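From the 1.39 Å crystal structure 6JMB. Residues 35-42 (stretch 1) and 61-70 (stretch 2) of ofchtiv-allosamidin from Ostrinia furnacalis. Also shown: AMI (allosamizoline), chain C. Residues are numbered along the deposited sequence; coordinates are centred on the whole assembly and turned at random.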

# COMPACT_ATOMS: atom_id res chain seq x y z
N HIS A 35 7.15 -8.33 -8.29
CA HIS A 35 5.90 -8.92 -7.86
C HIS A 35 4.80 -7.93 -8.18
O HIS A 35 4.93 -6.74 -7.88
CB HIS A 35 5.92 -9.19 -6.35
CG HIS A 35 6.97 -10.17 -5.94
ND1 HIS A 35 8.32 -9.90 -6.01
CD2 HIS A 35 6.87 -11.44 -5.47
CE1 HIS A 35 9.01 -10.95 -5.60
NE2 HIS A 35 8.15 -11.90 -5.27
N LEU A 36 3.75 -8.40 -8.84
CA LEU A 36 2.61 -7.56 -9.21
C LEU A 36 1.37 -8.15 -8.57
O LEU A 36 1.14 -9.36 -8.67
CB LEU A 36 2.46 -7.47 -10.73
CG LEU A 36 3.08 -6.20 -11.33
CD1 LEU A 36 3.48 -6.39 -12.79
CD2 LEU A 36 2.09 -5.05 -11.18
N VAL A 37 0.58 -7.32 -7.89
CA VAL A 37 -0.51 -7.79 -7.04
C VAL A 37 -1.83 -7.22 -7.52
O VAL A 37 -1.99 -5.99 -7.62
CB VAL A 37 -0.26 -7.45 -5.56
CG1 VAL A 37 -1.29 -8.16 -4.70
CG2 VAL A 37 1.16 -7.85 -5.14
N TYR A 38 -2.79 -8.10 -7.81
CA TYR A 38 -4.12 -7.73 -8.29
C TYR A 38 -5.01 -7.41 -7.10
O TYR A 38 -5.37 -8.31 -6.33
CB TYR A 38 -4.69 -8.90 -9.08
CG TYR A 38 -5.94 -8.63 -9.90
CD1 TYR A 38 -7.20 -8.51 -9.30
CD2 TYR A 38 -5.86 -8.55 -11.28
CE1 TYR A 38 -8.34 -8.27 -10.07
CE2 TYR A 38 -6.99 -8.32 -12.05
CZ TYR A 38 -8.22 -8.18 -11.44
OH TYR A 38 -9.32 -7.95 -12.23
N ALA A 39 -5.39 -6.15 -6.93
CA ALA A 39 -6.26 -5.74 -5.83
C ALA A 39 -7.63 -5.41 -6.39
O ALA A 39 -7.73 -4.65 -7.35
CB ALA A 39 -5.68 -4.49 -5.16
N PHE A 40 -8.71 -5.97 -5.82
CA PHE A 40 -8.75 -6.92 -4.71
C PHE A 40 -9.80 -7.99 -5.03
O PHE A 40 -10.77 -7.71 -5.76
CB PHE A 40 -9.26 -6.25 -3.43
CG PHE A 40 -8.27 -5.36 -2.75
CD1 PHE A 40 -7.18 -5.90 -2.11
CD2 PHE A 40 -8.45 -3.99 -2.73
CE1 PHE A 40 -6.26 -5.08 -1.47
CE2 PHE A 40 -7.54 -3.16 -2.09
CZ PHE A 40 -6.44 -3.71 -1.46
N ILE A 41 -9.62 -9.17 -4.46
CA ILE A 41 -10.72 -10.11 -4.29
C ILE A 41 -11.23 -10.00 -2.86
O ILE A 41 -10.63 -9.33 -2.01
CB ILE A 41 -10.33 -11.57 -4.65
CG1 ILE A 41 -9.23 -12.09 -3.72
CG2 ILE A 41 -9.93 -11.66 -6.12
CD1 ILE A 41 -8.98 -13.59 -3.87
N GLY A 42 -12.34 -10.67 -2.57
CA GLY A 42 -12.94 -10.63 -1.25
C GLY A 42 -13.36 -11.99 -0.76
O GLY A 42 -13.03 -13.01 -1.36
N GLY A 61 -12.06 -11.15 -18.57
CA GLY A 61 -10.77 -11.81 -18.54
C GLY A 61 -9.66 -11.06 -17.86
O GLY A 61 -8.49 -11.31 -18.15
N ASN A 62 -9.99 -10.16 -16.93
CA ASN A 62 -8.95 -9.28 -16.37
C ASN A 62 -7.95 -10.04 -15.50
O ASN A 62 -6.76 -9.74 -15.54
CB ASN A 62 -9.58 -8.12 -15.61
CG ASN A 62 -8.75 -6.85 -15.70
OD1 ASN A 62 -8.34 -6.45 -16.79
ND2 ASN A 62 -8.52 -6.22 -14.56
N PHE A 63 -8.42 -11.01 -14.70
CA PHE A 63 -7.49 -11.83 -13.92
C PHE A 63 -6.43 -12.44 -14.84
O PHE A 63 -5.23 -12.37 -14.57
CB PHE A 63 -8.22 -13.01 -13.27
CG PHE A 63 -9.05 -12.69 -12.03
CD1 PHE A 63 -8.69 -11.71 -11.11
CD2 PHE A 63 -10.18 -13.44 -11.78
CE1 PHE A 63 -9.48 -11.50 -9.96
CE2 PHE A 63 -10.97 -13.23 -10.66
CZ PHE A 63 -10.62 -12.26 -9.75
N LYS A 64 -6.89 -13.05 -15.94
CA LYS A 64 -5.98 -13.76 -16.83
C LYS A 64 -5.11 -12.81 -17.64
O LYS A 64 -3.94 -13.12 -17.90
CB LYS A 64 -6.78 -14.69 -17.75
CG LYS A 64 -5.94 -15.56 -18.65
CD LYS A 64 -5.11 -16.56 -17.86
CE LYS A 64 -4.49 -17.61 -18.77
NZ LYS A 64 -3.35 -18.31 -18.12
N GLN A 65 -5.64 -11.65 -18.03
CA GLN A 65 -4.79 -10.67 -18.70
C GLN A 65 -3.65 -10.23 -17.79
O GLN A 65 -2.50 -10.09 -18.23
CB GLN A 65 -5.61 -9.45 -19.12
CG GLN A 65 -6.54 -9.70 -20.28
CD GLN A 65 -7.31 -8.45 -20.66
OE1 GLN A 65 -8.54 -8.48 -20.79
NE2 GLN A 65 -6.60 -7.34 -20.81
N PHE A 66 -3.96 -10.06 -16.50
CA PHE A 66 -2.96 -9.65 -15.52
C PHE A 66 -1.88 -10.71 -15.36
O PHE A 66 -0.68 -10.41 -15.42
CB PHE A 66 -3.67 -9.38 -14.19
CG PHE A 66 -2.78 -8.84 -13.10
CD1 PHE A 66 -2.53 -7.48 -12.99
CD2 PHE A 66 -2.24 -9.70 -12.15
CE1 PHE A 66 -1.73 -6.99 -11.96
CE2 PHE A 66 -1.44 -9.21 -11.13
CZ PHE A 66 -1.19 -7.85 -11.04
N THR A 67 -2.27 -11.97 -15.15
CA THR A 67 -1.25 -13.01 -14.99
C THR A 67 -0.50 -13.27 -16.28
O THR A 67 0.65 -13.72 -16.23
CB THR A 67 -1.84 -14.29 -14.40
OG1 THR A 67 -2.81 -14.83 -15.30
CG2 THR A 67 -2.49 -14.02 -13.04
N SER A 68 -1.11 -12.96 -17.43
CA SER A 68 -0.42 -13.12 -18.71
C SER A 68 0.71 -12.12 -18.90
O SER A 68 1.45 -12.25 -19.88
CB SER A 68 -1.42 -13.01 -19.86
OG SER A 68 -2.26 -14.15 -19.88
N LEU A 69 0.87 -11.15 -18.00
CA LEU A 69 2.07 -10.32 -18.04
C LEU A 69 3.34 -11.15 -17.91
O LEU A 69 4.41 -10.70 -18.32
CB LEU A 69 2.02 -9.26 -16.94
CG LEU A 69 0.95 -8.17 -17.10
CD1 LEU A 69 0.76 -7.40 -15.79
CD2 LEU A 69 1.31 -7.22 -18.25
N LYS A 70 3.24 -12.37 -17.35
CA LYS A 70 4.39 -13.26 -17.29
C LYS A 70 4.84 -13.73 -18.67
O LYS A 70 5.96 -14.22 -18.80
CB LYS A 70 4.07 -14.46 -16.39
CG LYS A 70 3.94 -14.08 -14.93
CD LYS A 70 3.67 -15.30 -14.06
CE LYS A 70 2.22 -15.75 -14.16
NZ LYS A 70 1.96 -16.88 -13.22
C1 AMI C . -3.95 0.39 1.32
C2 AMI C . -5.08 -0.71 1.37
C3 AMI C . -6.00 -0.31 0.33
C4 AMI C . -5.91 1.27 0.29
C5 AMI C . -4.46 1.45 0.31
C6 AMI C . -4.03 2.91 0.71
C7 AMI C . -3.16 -1.60 0.75
C8 AMI C . -2.56 -4.05 0.39
C9 AMI C . -0.79 -2.24 0.03
N2 AMI C . -4.48 -1.85 1.13
N7 AMI C . -2.18 -2.63 0.39
O3 AMI C . -7.32 -0.80 0.60
O4 AMI C . -6.40 1.87 -0.90
O6 AMI C . -4.64 3.24 1.94
O7 AMI C . -2.80 -0.29 0.76

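One tyrosine organises this contact: Tyr38, on a buried strand, meets three helix residues, Asn62, Phe63 and Phe66, and is the most extensively covered residue on either stretch. The strand and helix 62-67 run nearly antiparallel (167°), with axes 9.8 Å apart at closest approach. Tyr38 turns its ring edge to the face of Phe66, the planes almost perpendicular at 88° and the centroids 5.3 Å apart; CD2 of Tyr38 lies 3.6 Å from CG of Phe66. The same face receives Tyr38 CB, 4.1 Å from the Phe66 ring centroid, in a CH-pi contact. Phe63 covers one face of the tyrosine ring obliquely, planes at 57°, with Tyr38 CE1 and Phe63 CE1 3.4 Å apart. At the far end of the ring, Asn62 ND2 donates a hydrogen bond to Tyr38 OH (3.0 Å, 159°), the single hydrogen bond between the two stretches; this hydroxyl is also hydrogen-bonded elsewhere in the structure. Phe66 also reaches back along the strand: its CZ lies 3.7 Å from Leu36 CB, while Leu36 O approaches its ring edge, 3.6 Å from CE2 of Phe66. Ile41 CG2 packs 3.7 Å from Phe63 CZ, and Leu36 CD1 meets Leu69 CD1 more loosely at 4.2 Å. The CA-to-CB bond of Phe40 points away from the helix, and its CE2 lies 3.6 Å from O3 of allosamizoline; the peptide bond between Ala39 and Phe40 is cis.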